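Local coordinates for AB hydrolase-1 domain-containing protein (Thermoplasma acidophilum DSM 1728, PDB 3BDI) that is of unknown function but probably acts as a hydrolase, being a member of the ABHD14 family within the alpha/beta hydrolase superfamily, at residues 114-117 with 118-121; 41-45 with 46-50; 182-185 with 186-190; 62-65 with 66-69; 137-140 with 141-144. All coordinates share one frame; numbering follows the deposited sequence.

Contact 1: residues 114-117 with 118-121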
# COMPACT_ATOMS: atom_id res chain seq x y z
N VAL A 114 0.04 -1.78 -5.72
CA VAL A 114 -1.10 -0.86 -5.64
C VAL A 114 -1.26 -0.04 -6.93
O VAL A 114 -2.40 0.28 -7.30
CB VAL A 114 -1.05 0.07 -4.44
CG1 VAL A 114 -1.09 -0.74 -3.16
CG2 VAL A 114 0.14 1.04 -4.46
N ILE A 115 -0.16 0.26 -7.60
CA ILE A 115 -0.25 0.92 -8.92
C ILE A 115 -1.00 -0.01 -9.89
O ILE A 115 -2.00 0.40 -10.53
CB ILE A 115 1.14 1.39 -9.42
CG1 ILE A 115 1.53 2.62 -8.56
CG2 ILE A 115 1.14 1.73 -10.93
CD1 ILE A 115 2.92 3.09 -8.70
N MSE A 116 -0.57 -1.26 -9.98
CA MSE A 116 -1.22 -2.19 -10.88
C MSE A 116 -2.68 -2.37 -10.56
O MSE A 116 -3.54 -2.46 -11.47
CB MSE A 116 -0.53 -3.55 -10.88
CG MSE A 116 -1.18 -4.55 -11.88
SE MSE A 116 -1.03 -4.00 -13.76
CE MSE A 116 0.66 -4.69 -14.00
N THR A 117 -3.03 -2.46 -9.29
CA THR A 117 -4.43 -2.56 -8.90
C THR A 117 -5.27 -1.36 -9.38
O THR A 117 -6.42 -1.53 -9.82
CB THR A 117 -4.56 -2.68 -7.39
OG1 THR A 117 -3.78 -3.80 -6.96
CG2 THR A 117 -6.00 -2.84 -6.93
N THR A 118 -4.69 -0.17 -9.34
CA THR A 118 -5.38 1.04 -9.83
C THR A 118 -5.53 1.02 -11.35
O THR A 118 -6.56 1.44 -11.86
CB THR A 118 -4.66 2.30 -9.34
OG1 THR A 118 -4.48 2.22 -7.92
CG2 THR A 118 -5.48 3.54 -9.63
N LEU A 119 -4.55 0.48 -12.05
CA LEU A 119 -4.62 0.35 -13.53
C LEU A 119 -5.68 -0.66 -13.93
O LEU A 119 -6.37 -0.46 -14.93
CB LEU A 119 -3.26 -0.04 -14.12
CG LEU A 119 -2.14 0.97 -13.90
CD1 LEU A 119 -0.80 0.44 -14.44
CD2 LEU A 119 -2.50 2.31 -14.50
N GLN A 120 -5.86 -1.73 -13.16
CA GLN A 120 -6.78 -2.81 -13.51
C GLN A 120 -8.19 -2.58 -13.02
O GLN A 120 -9.15 -2.87 -13.76
CB GLN A 120 -6.30 -4.14 -12.94
CG GLN A 120 -5.02 -4.65 -13.52
CD GLN A 120 -5.18 -5.29 -14.88
OE1 GLN A 120 -5.04 -4.63 -15.91
NE2 GLN A 120 -5.46 -6.58 -14.90
N TYR A 121 -8.33 -2.06 -11.81
CA TYR A 121 -9.57 -1.96 -11.08
C TYR A 121 -9.70 -0.57 -10.46
O TYR A 121 -9.84 -0.39 -9.25
CB TYR A 121 -9.60 -3.03 -9.98
CG TYR A 121 -9.47 -4.43 -10.50
CD1 TYR A 121 -10.42 -4.94 -11.39
CD2 TYR A 121 -8.39 -5.25 -10.15
CE1 TYR A 121 -10.29 -6.21 -11.90
CE2 TYR A 121 -8.28 -6.53 -10.64
CZ TYR A 121 -9.22 -7.01 -11.53
OH TYR A 121 -9.17 -8.30 -12.05
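Thr118 grips the carbonyl of Val114 twice. Its OG1 donates to Val114 O at 2.9 Å and its backbone N donates to that oxygen at 3.1 Å, the two donors arriving from opposite faces of the carbonyl plane. The hydroxyl can reach back one turn because it stands beside its own backbone N, opposite the carbonyl carbon (chi1 -52°); a buried polar atom is thereby satisfied within the helix itself. Thr117 uses the same device, with OG1 bonded to Met113 O. Backbone bonds from Leu119, Gln120 and Tyr121 to Ile115, Met116 and Thr117 continue the alpha-helical pattern, and Tyr121 is the first residue to leave helical angles. The segment is the last part of helix 109-120, which links strands 102-107 and 125-131 in a beta-alpha-beta unit; Thr118 packs on Ile104 and Ile128 of those strands. On another side of the helix the contacts are apolar. Ile115 CG2 lies 4.2 Å from Leu119 CD1. Met116, a selenomethionine whose chain bends at chi2 and chi3, runs alongside Gln120 in the same direction, with SE 4.0 Å from Gln120 CG. Gln120 CB in turn sits over the rim of one face of the Tyr121 ring, 3.7 Å above its plane.

Contact 2: residues 41-45 with 46-50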
# COMPACT_ATOMS: atom_id res chain seq x y z
N MSE A 41 3.65 -6.93 10.22
CA MSE A 41 4.15 -6.58 11.57
C MSE A 41 4.95 -5.28 11.57
O MSE A 41 4.97 -4.56 12.58
CB MSE A 41 4.98 -7.71 12.17
CG MSE A 41 4.26 -9.02 12.29
SE MSE A 41 2.75 -8.96 13.51
CE MSE A 41 3.74 -8.57 15.10
N ASP A 42 5.58 -4.96 10.45
CA ASP A 42 6.53 -3.86 10.44
C ASP A 42 5.89 -2.48 10.45
O ASP A 42 6.58 -1.49 10.70
CB ASP A 42 7.51 -4.06 9.31
CG ASP A 42 8.40 -5.21 9.57
OD1 ASP A 42 9.28 -5.10 10.45
OD2 ASP A 42 8.26 -6.28 8.95
N TRP A 43 4.59 -2.38 10.20
CA TRP A 43 3.86 -1.16 10.31
C TRP A 43 3.76 -0.72 11.80
O TRP A 43 3.32 0.41 12.05
CB TRP A 43 2.43 -1.32 9.72
CG TRP A 43 2.34 -1.85 8.32
CD1 TRP A 43 1.61 -2.93 7.94
CD2 TRP A 43 2.97 -1.34 7.10
NE1 TRP A 43 1.73 -3.14 6.58
CE2 TRP A 43 2.57 -2.19 6.05
CE3 TRP A 43 3.89 -0.31 6.83
CZ2 TRP A 43 2.95 -1.98 4.74
CZ3 TRP A 43 4.27 -0.11 5.51
CH2 TRP A 43 3.80 -0.96 4.47
N ASP A 44 4.12 -1.59 12.73
CA ASP A 44 4.16 -1.21 14.17
C ASP A 44 5.13 -0.05 14.36
O ASP A 44 4.95 0.77 15.26
CB ASP A 44 4.70 -2.37 15.05
CG ASP A 44 3.70 -3.47 15.36
OD1 ASP A 44 2.52 -3.27 15.07
OD2 ASP A 44 4.19 -4.48 15.96
N LYS A 45 6.21 0.02 13.58
CA LYS A 45 7.26 0.99 13.90
C LYS A 45 6.73 2.42 13.81
O LYS A 45 7.16 3.27 14.59
CB LYS A 45 8.44 0.79 12.92
CG LYS A 45 9.60 1.72 13.09
CD LYS A 45 10.34 1.52 14.41
CE LYS A 45 11.35 2.62 14.64
NZ LYS A 45 12.45 2.53 13.59
N ALA A 46 5.84 2.68 12.84
CA ALA A 46 5.22 3.97 12.70
C ALA A 46 3.82 4.05 13.27
O ALA A 46 3.11 5.06 13.07
CB ALA A 46 5.23 4.36 11.20
N ASP A 47 3.41 3.02 14.00
CA ASP A 47 2.12 3.01 14.69
C ASP A 47 1.00 3.36 13.70
O ASP A 47 0.10 4.15 14.01
CB ASP A 47 2.18 3.99 15.89
CG ASP A 47 1.04 3.82 16.91
OD1 ASP A 47 0.42 2.78 16.97
OD2 ASP A 47 0.79 4.81 17.65
N LEU A 48 1.01 2.77 12.49
CA LEU A 48 0.08 3.19 11.43
C LEU A 48 -1.36 2.87 11.69
O LEU A 48 -2.23 3.60 11.25
CB LEU A 48 0.54 2.67 10.08
CG LEU A 48 1.90 3.11 9.56
CD1 LEU A 48 2.14 2.60 8.13
CD2 LEU A 48 2.00 4.63 9.58
N PHE A 49 -1.64 1.80 12.44
CA PHE A 49 -3.03 1.46 12.68
C PHE A 49 -3.68 2.55 13.52
O PHE A 49 -4.72 3.09 13.13
CB PHE A 49 -3.23 0.06 13.30
CG PHE A 49 -2.66 -1.04 12.45
CD1 PHE A 49 -1.31 -1.40 12.60
CD2 PHE A 49 -3.43 -1.69 11.53
CE1 PHE A 49 -0.73 -2.40 11.84
CE2 PHE A 49 -2.83 -2.69 10.71
CZ PHE A 49 -1.47 -3.00 10.87
N ASN A 50 -3.06 2.89 14.64
CA ASN A 50 -3.60 3.95 15.49
C ASN A 50 -3.60 5.28 14.75
O ASN A 50 -4.58 6.02 14.84
CB ASN A 50 -2.89 4.06 16.83
CG ASN A 50 -3.22 2.94 17.74
OD1 ASN A 50 -4.40 2.70 18.04
ND2 ASN A 50 -2.18 2.24 18.23
O HOH W 1 6.13 1.30 10.14
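Trp43 and Leu48 supply the main apolar contact in this turn, where a 3-10 segment gives way to helix 48-53. The methyl Leu48 CD1 comes to 3.6 Å from Trp43 CE3, on the six-membered part of the indole, with the two side chains lying askew. Phe49 uses a ring atom instead: its CE1 approaches Trp43 CB at 4.0 Å. Trp43 can serve both neighbours because its CG lies opposite the carbonyl carbon (chi1 -54°), beside the backbone N, and the indole packs on Met105 and Ala107 of strand 102-107. Leu48 also packs on helix 193-205 through Phe196 and Val197.

The backbone bonds are less regular. Trp43 O takes a weak but nearly straight bond from Leu48 N at 3.3 Å and a second weak, more bent one from Ala46 N. Asp47 N reaches Asp44 O at 3.0 Å, though from well above the carbonyl plane. Asp47 itself adopts a left-handed conformation, which turns the chain into the helix.

Polar side chains and solvent complete the junction. Water 1 donates to Asp42 O at 2.9 Å and accepts from Ala46 N at 3.0 Å. At the helix start, Asn50 ND2 donates to the syn lone pair of Asp47 OD1 at 2.9 Å, within the amide plane of Asn50. Asp44 turns elsewhere, to a salt bridge with Arg19. The two carboxylates are thus given different partners, and with Asp44 OD1 and Asp47 OD1 6.7 Å apart their mutual repulsion is probably modest.

Contact 3: residues 182-185 with 186-190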
# COMPACT_ATOMS: atom_id res chain seq x y z
N GLU A 182 14.04 13.53 4.07
CA GLU A 182 15.43 13.66 4.41
C GLU A 182 15.91 12.61 5.39
O GLU A 182 15.23 12.32 6.37
CB GLU A 182 15.65 15.08 5.00
CG GLU A 182 17.08 15.43 5.40
CD GLU A 182 18.09 15.33 4.27
OE1 GLU A 182 17.72 15.62 3.11
OE2 GLU A 182 19.27 14.99 4.53
N GLY A 183 17.07 12.02 5.14
CA GLY A 183 17.67 11.17 6.13
C GLY A 183 17.21 9.74 6.15
O GLY A 183 17.60 8.98 7.01
N SER A 184 16.39 9.35 5.18
CA SER A 184 15.86 7.99 5.05
C SER A 184 16.34 7.34 3.77
O SER A 184 16.42 7.98 2.73
CB SER A 184 14.35 8.01 5.02
OG SER A 184 13.83 6.69 4.80
N GLY A 185 16.67 6.06 3.82
CA GLY A 185 16.77 5.21 2.61
C GLY A 185 15.42 4.67 2.18
O GLY A 185 14.38 5.30 2.41
N HIS A 186 15.41 3.48 1.60
CA HIS A 186 14.26 2.96 0.91
C HIS A 186 13.00 2.78 1.82
O HIS A 186 11.94 3.29 1.36
CB HIS A 186 14.73 1.75 0.10
CG HIS A 186 13.70 1.11 -0.77
ND1 HIS A 186 13.11 1.75 -1.84
CD2 HIS A 186 13.20 -0.14 -0.76
CE1 HIS A 186 12.24 0.92 -2.41
NE2 HIS A 186 12.30 -0.23 -1.79
N PRO A 187 13.03 2.10 3.01
CA PRO A 187 11.86 1.88 3.95
C PRO A 187 11.57 3.06 4.93
O PRO A 187 11.92 3.10 6.13
CB PRO A 187 12.29 0.66 4.75
CG PRO A 187 13.66 0.69 4.74
CD PRO A 187 14.18 1.36 3.51
N VAL A 188 10.91 4.04 4.36
CA VAL A 188 10.79 5.30 5.00
C VAL A 188 10.00 5.21 6.31
O VAL A 188 10.28 5.93 7.28
CB VAL A 188 10.12 6.35 4.04
CG1 VAL A 188 10.08 7.72 4.70
CG2 VAL A 188 10.88 6.43 2.68
N TYR A 189 8.99 4.35 6.28
CA TYR A 189 8.09 4.10 7.41
C TYR A 189 8.79 3.36 8.57
O TYR A 189 8.22 3.22 9.64
CB TYR A 189 6.82 3.32 6.93
CG TYR A 189 7.24 2.15 6.10
CD1 TYR A 189 7.53 0.92 6.66
CD2 TYR A 189 7.46 2.29 4.74
CE1 TYR A 189 8.02 -0.13 5.90
CE2 TYR A 189 7.96 1.27 3.98
CZ TYR A 189 8.24 0.05 4.54
OH TYR A 189 8.79 -1.02 3.87
N ILE A 190 10.02 2.90 8.35
CA ILE A 190 10.86 2.33 9.41
C ILE A 190 11.93 3.32 9.85
O ILE A 190 12.19 3.50 11.04
CB ILE A 190 11.51 1.02 8.96
CG1 ILE A 190 10.43 -0.08 8.86
CG2 ILE A 190 12.58 0.55 9.96
CD1 ILE A 190 10.90 -1.41 8.21
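With chi1 at 176°, Ser184 carries OG beside its carbonyl carbon, and there the hydroxyl meets Val188. Val188 in turn has CG1 opposite its own backbone N (chi1 -176°), which leaves CG2 on the side of the serine. The hydroxyl oxygen, Ser184 OG, lies 3.3 Å from Val188 CA and 3.6 Å from Val188 CG2. The same OG donates to Gly185 O at 2.8 Å, tilted 32° from the carbonyl plane. Gly185 O also touches Val188 CG2 at 3.7 Å, so that this methyl lies against both Ser184 OG and Gly185 O. Beyond it, the backbone bond from Ile190 N to Pro187 O, 2.9 Å long, begins helix 188-191.

Between Ser184 and Val188 the chain carries His186. Its ND1 is hydrogen-bonded to Asp158 OD2 and its NE2 to Ser108 OG, a geometry consistent with the Ser-His-Asp catalytic triad of alpha/beta hydrolases, in which the histidine sits on a loop after the last strand of the sheet. Gly185 N is bonded to Glu191 OE1. Chemically, the serine hydroxyl spends its proton on the Gly185 carbonyl while valine packs against its oxygen, which probably helps hold that carbonyl in its orientation, just before the probable triad histidine.

Contact 4: residues 62-65 with 66-69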
# COMPACT_ATOMS: atom_id res chain seq x y z
N PRO A 62 -2.48 -7.09 5.19
CA PRO A 62 -2.15 -8.52 5.09
C PRO A 62 -0.67 -8.79 4.85
O PRO A 62 0.06 -7.92 4.37
CB PRO A 62 -2.92 -8.94 3.85
CG PRO A 62 -2.89 -7.74 2.97
CD PRO A 62 -2.82 -6.50 3.88
N ASP A 63 -0.26 -10.02 5.15
CA ASP A 63 0.99 -10.57 4.61
C ASP A 63 0.65 -11.10 3.22
O ASP A 63 -0.33 -11.85 3.06
CB ASP A 63 1.58 -11.65 5.48
CG ASP A 63 2.11 -11.13 6.80
OD1 ASP A 63 2.19 -9.91 7.00
OD2 ASP A 63 2.45 -11.99 7.65
N TYR A 64 1.40 -10.66 2.21
CA TYR A 64 1.16 -11.09 0.84
C TYR A 64 1.34 -12.61 0.79
O TYR A 64 2.25 -13.13 1.40
CB TYR A 64 2.10 -10.37 -0.15
CG TYR A 64 1.58 -10.54 -1.59
CD1 TYR A 64 0.53 -9.77 -2.06
CD2 TYR A 64 2.01 -11.59 -2.35
CE1 TYR A 64 -0.03 -10.01 -3.25
CE2 TYR A 64 1.43 -11.85 -3.58
CZ TYR A 64 0.44 -11.03 -4.04
OH TYR A 64 -0.20 -11.26 -5.21
N PRO A 65 0.50 -13.34 0.03
CA PRO A 65 0.75 -14.79 -0.13
C PRO A 65 2.19 -15.13 -0.45
O PRO A 65 2.77 -14.55 -1.35
CB PRO A 65 -0.23 -15.18 -1.25
CG PRO A 65 -1.40 -14.21 -1.04
CD PRO A 65 -0.75 -12.92 -0.67
N GLY A 66 2.76 -16.08 0.28
CA GLY A 66 4.14 -16.43 0.11
C GLY A 66 5.10 -15.68 0.98
O GLY A 66 6.30 -16.03 1.00
N PHE A 67 4.61 -14.73 1.78
CA PHE A 67 5.43 -13.86 2.63
C PHE A 67 4.88 -13.92 4.05
O PHE A 67 3.71 -14.22 4.27
CB PHE A 67 5.38 -12.40 2.14
CG PHE A 67 6.07 -12.20 0.83
CD1 PHE A 67 5.44 -12.52 -0.38
CD2 PHE A 67 7.36 -11.71 0.79
CE1 PHE A 67 6.07 -12.33 -1.56
CE2 PHE A 67 7.98 -11.53 -0.42
CZ PHE A 67 7.36 -11.88 -1.58
N GLY A 68 5.70 -13.56 5.02
CA GLY A 68 5.27 -13.46 6.41
C GLY A 68 4.61 -14.73 6.89
O GLY A 68 5.19 -15.80 6.81
N ARG A 69 3.37 -14.59 7.37
CA ARG A 69 2.58 -15.68 7.95
C ARG A 69 1.55 -16.25 6.96
O ARG A 69 0.80 -17.14 7.32
CB ARG A 69 1.85 -15.20 9.20
CG ARG A 69 2.80 -14.95 10.35
CD ARG A 69 2.04 -14.18 11.45
NE ARG A 69 2.68 -14.39 12.73
CZ ARG A 69 3.69 -13.67 13.22
NH1 ARG A 69 4.27 -12.72 12.51
NH2 ARG A 69 4.21 -14.04 14.39
O HOH W 2 4.03 -11.45 9.88
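Asp63 reaches across the turn to the backbone of Arg69, while the side chains of Tyr64 and Phe67 meet at an oblique angle. The Asp63 carboxylate is met on the anti side of OD2 by Arg69 N, 2.8 Å away in a nearly straight bond (166°), slightly out of the carboxylate plane; the other oxygen, OD1, is hydrogen-bonded to Ser40 OG. Asp63 CB lies 3.6 Å from Phe67 O. The Arg69 side chain leads away from the aspartate; NH1 is 5.2 Å from Asp63 OD2. Water 2 bridges the two, donating to Asp63 OD2 at 2.8 Å and accepting from Arg69 NH1 at 2.9 Å, in the guanidinium plane at its edge. The opposite charges are therefore coupled through solvent, and the water probably lets the arginine help stabilise the carboxylate.

The aromatic pair does not stack. Phe67 brings CD1 to 4.0 Å from Tyr64 CB, near the plane of the tyrosine ring and at its edge. The phenyl edge also faces Tyr64 O, which lies in the ring plane, while the centre of one face of the tyrosine ring is taken by Pro65 CD. Tyr64 and Phe67 are the first and last residues of a type II beta turn, closed by Phe67 N donating to Tyr64 O at 2.9 Å. Gly66 takes its third position with a positive phi of 91°.

Following strand 57-62, the turn is wedged between elements: Tyr64 meets Phe89 of helix 83-96 edge-to-face, Phe67 touches Met109 of helix 109-120, and Arg69 makes a cation-pi contact with Phe17 of strand 14-21.

Contact 5: residues 137-140 with 141-144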
# COMPACT_ATOMS: atom_id res chain seq x y z
N GLU A 137 8.20 0.21 -13.86
CA GLU A 137 8.83 1.02 -14.91
C GLU A 137 8.27 0.73 -16.28
O GLU A 137 8.29 1.61 -17.11
CB GLU A 137 10.33 0.82 -14.92
CG GLU A 137 11.01 1.40 -13.71
CD GLU A 137 12.51 1.39 -13.79
OE1 GLU A 137 13.03 1.99 -14.74
OE2 GLU A 137 13.17 0.79 -12.91
N SER A 138 7.69 -0.44 -16.48
CA SER A 138 7.06 -0.76 -17.77
C SER A 138 5.62 -0.27 -17.93
O SER A 138 5.00 -0.50 -18.99
CB SER A 138 7.07 -2.27 -17.96
OG SER A 138 6.11 -2.90 -17.12
N LEU A 139 5.07 0.37 -16.90
CA LEU A 139 3.66 0.75 -16.86
C LEU A 139 3.41 2.24 -17.00
O LEU A 139 2.31 2.70 -16.76
CB LEU A 139 3.10 0.30 -15.51
CG LEU A 139 3.24 -1.19 -15.24
CD1 LEU A 139 2.71 -1.55 -13.84
CD2 LEU A 139 2.51 -1.94 -16.32
N LYS A 140 4.40 3.00 -17.46
CA LYS A 140 4.29 4.47 -17.50
C LYS A 140 3.13 4.94 -18.37
O LYS A 140 2.45 5.93 -18.03
CB LYS A 140 5.60 5.06 -18.04
CG LYS A 140 6.79 4.78 -17.16
CD LYS A 140 8.06 5.35 -17.78
CE LYS A 140 9.26 4.90 -16.99
NZ LYS A 140 10.53 5.45 -17.58
N GLY A 141 2.89 4.26 -19.50
CA GLY A 141 1.84 4.68 -20.41
C GLY A 141 0.48 4.48 -19.78
O GLY A 141 -0.47 5.21 -20.07
N ASP A 142 0.36 3.51 -18.86
CA ASP A 142 -0.92 3.30 -18.21
C ASP A 142 -1.06 4.19 -16.97
O ASP A 142 -2.15 4.68 -16.63
CB ASP A 142 -1.03 1.82 -17.81
CG ASP A 142 -0.71 0.89 -18.97
OD1 ASP A 142 -1.64 0.62 -19.75
OD2 ASP A 142 0.47 0.45 -19.11
N MSE A 143 0.06 4.39 -16.28
CA MSE A 143 0.12 5.27 -15.14
C MSE A 143 -0.29 6.66 -15.52
O MSE A 143 -0.88 7.34 -14.70
CB MSE A 143 1.52 5.30 -14.52
CG MSE A 143 1.82 4.04 -13.73
SE MSE A 143 3.66 3.88 -13.12
CE MSE A 143 4.27 5.62 -13.09
N LYS A 144 -0.01 7.10 -16.75
CA LYS A 144 -0.43 8.43 -17.15
C LYS A 144 -1.94 8.63 -17.03
O LYS A 144 -2.37 9.79 -16.85
CB LYS A 144 0.10 8.86 -18.54
CG LYS A 144 -0.56 8.26 -19.73
CD LYS A 144 0.07 8.82 -21.04
CE LYS A 144 -0.58 8.22 -22.26
NZ LYS A 144 -0.23 8.90 -23.55
O HOH W 3 4.21 1.93 -20.49
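The start of helix 140-143, a short helix on the surface after strand 125-131 of the alpha/beta hydrolase fold, is built round Leu139, the N-cap residue, and the two amides that share its carbonyl. Met143 N donates to Leu139 O at 2.9 Å, almost in line with the C=O bond. Asp142 N reaches the same oxygen at 3.0 Å but from above the carbonyl plane, 54° out of it. One acceptor thus takes both a 3-10-type (i to i+3) bond and an alpha-helical (i to i+4) one, and Lys140 O continues the helical pattern by accepting from Lys144 N.

Met143, a selenomethionine, passes close to the same carbonyl. With CG opposite its own carbonyl carbon (chi1 -74°), the chain brings CG to 3.3 Å from Leu139 O and 4.3 Å from Leu139 CB. Asp142 comes alongside too, its OD2 lying 3.9 Å from Leu139 CA. The Lys140 chain is extended beyond CG and carries NZ to a salt bridge with Glu168 of helix 163-172, whose Tyr169 also touches Met143. Water 3 bridges Ser138 and Gly141, accepting from Gly141 N at 2.9 Å and donating to Ser138 O at 3.0 Å.

From the N terminus the contacts come in series, contact 2, contact 4, contact 1, contact 5 and contact 3; none nests in or crosses another, and each spans a continuous run. Contact 2 closes the loop between strand 28-33 and helix 48-53, and contact 4 turns the chain after strand 57-62. They touch where Met41 packs on Arg69. Contact 1 ends helix 109-120, against which contact 5, beyond strand 125-131, lays Leu139 and Met143. Contact 3 follows strand 177-181 and returns to contact 2: the rings of Tyr189 and Trp43 meet, and Lys45 NZ bonds to Ile190 O. Contacts 1 and 5 lie on the opposite side of the chain's centre from contact 2.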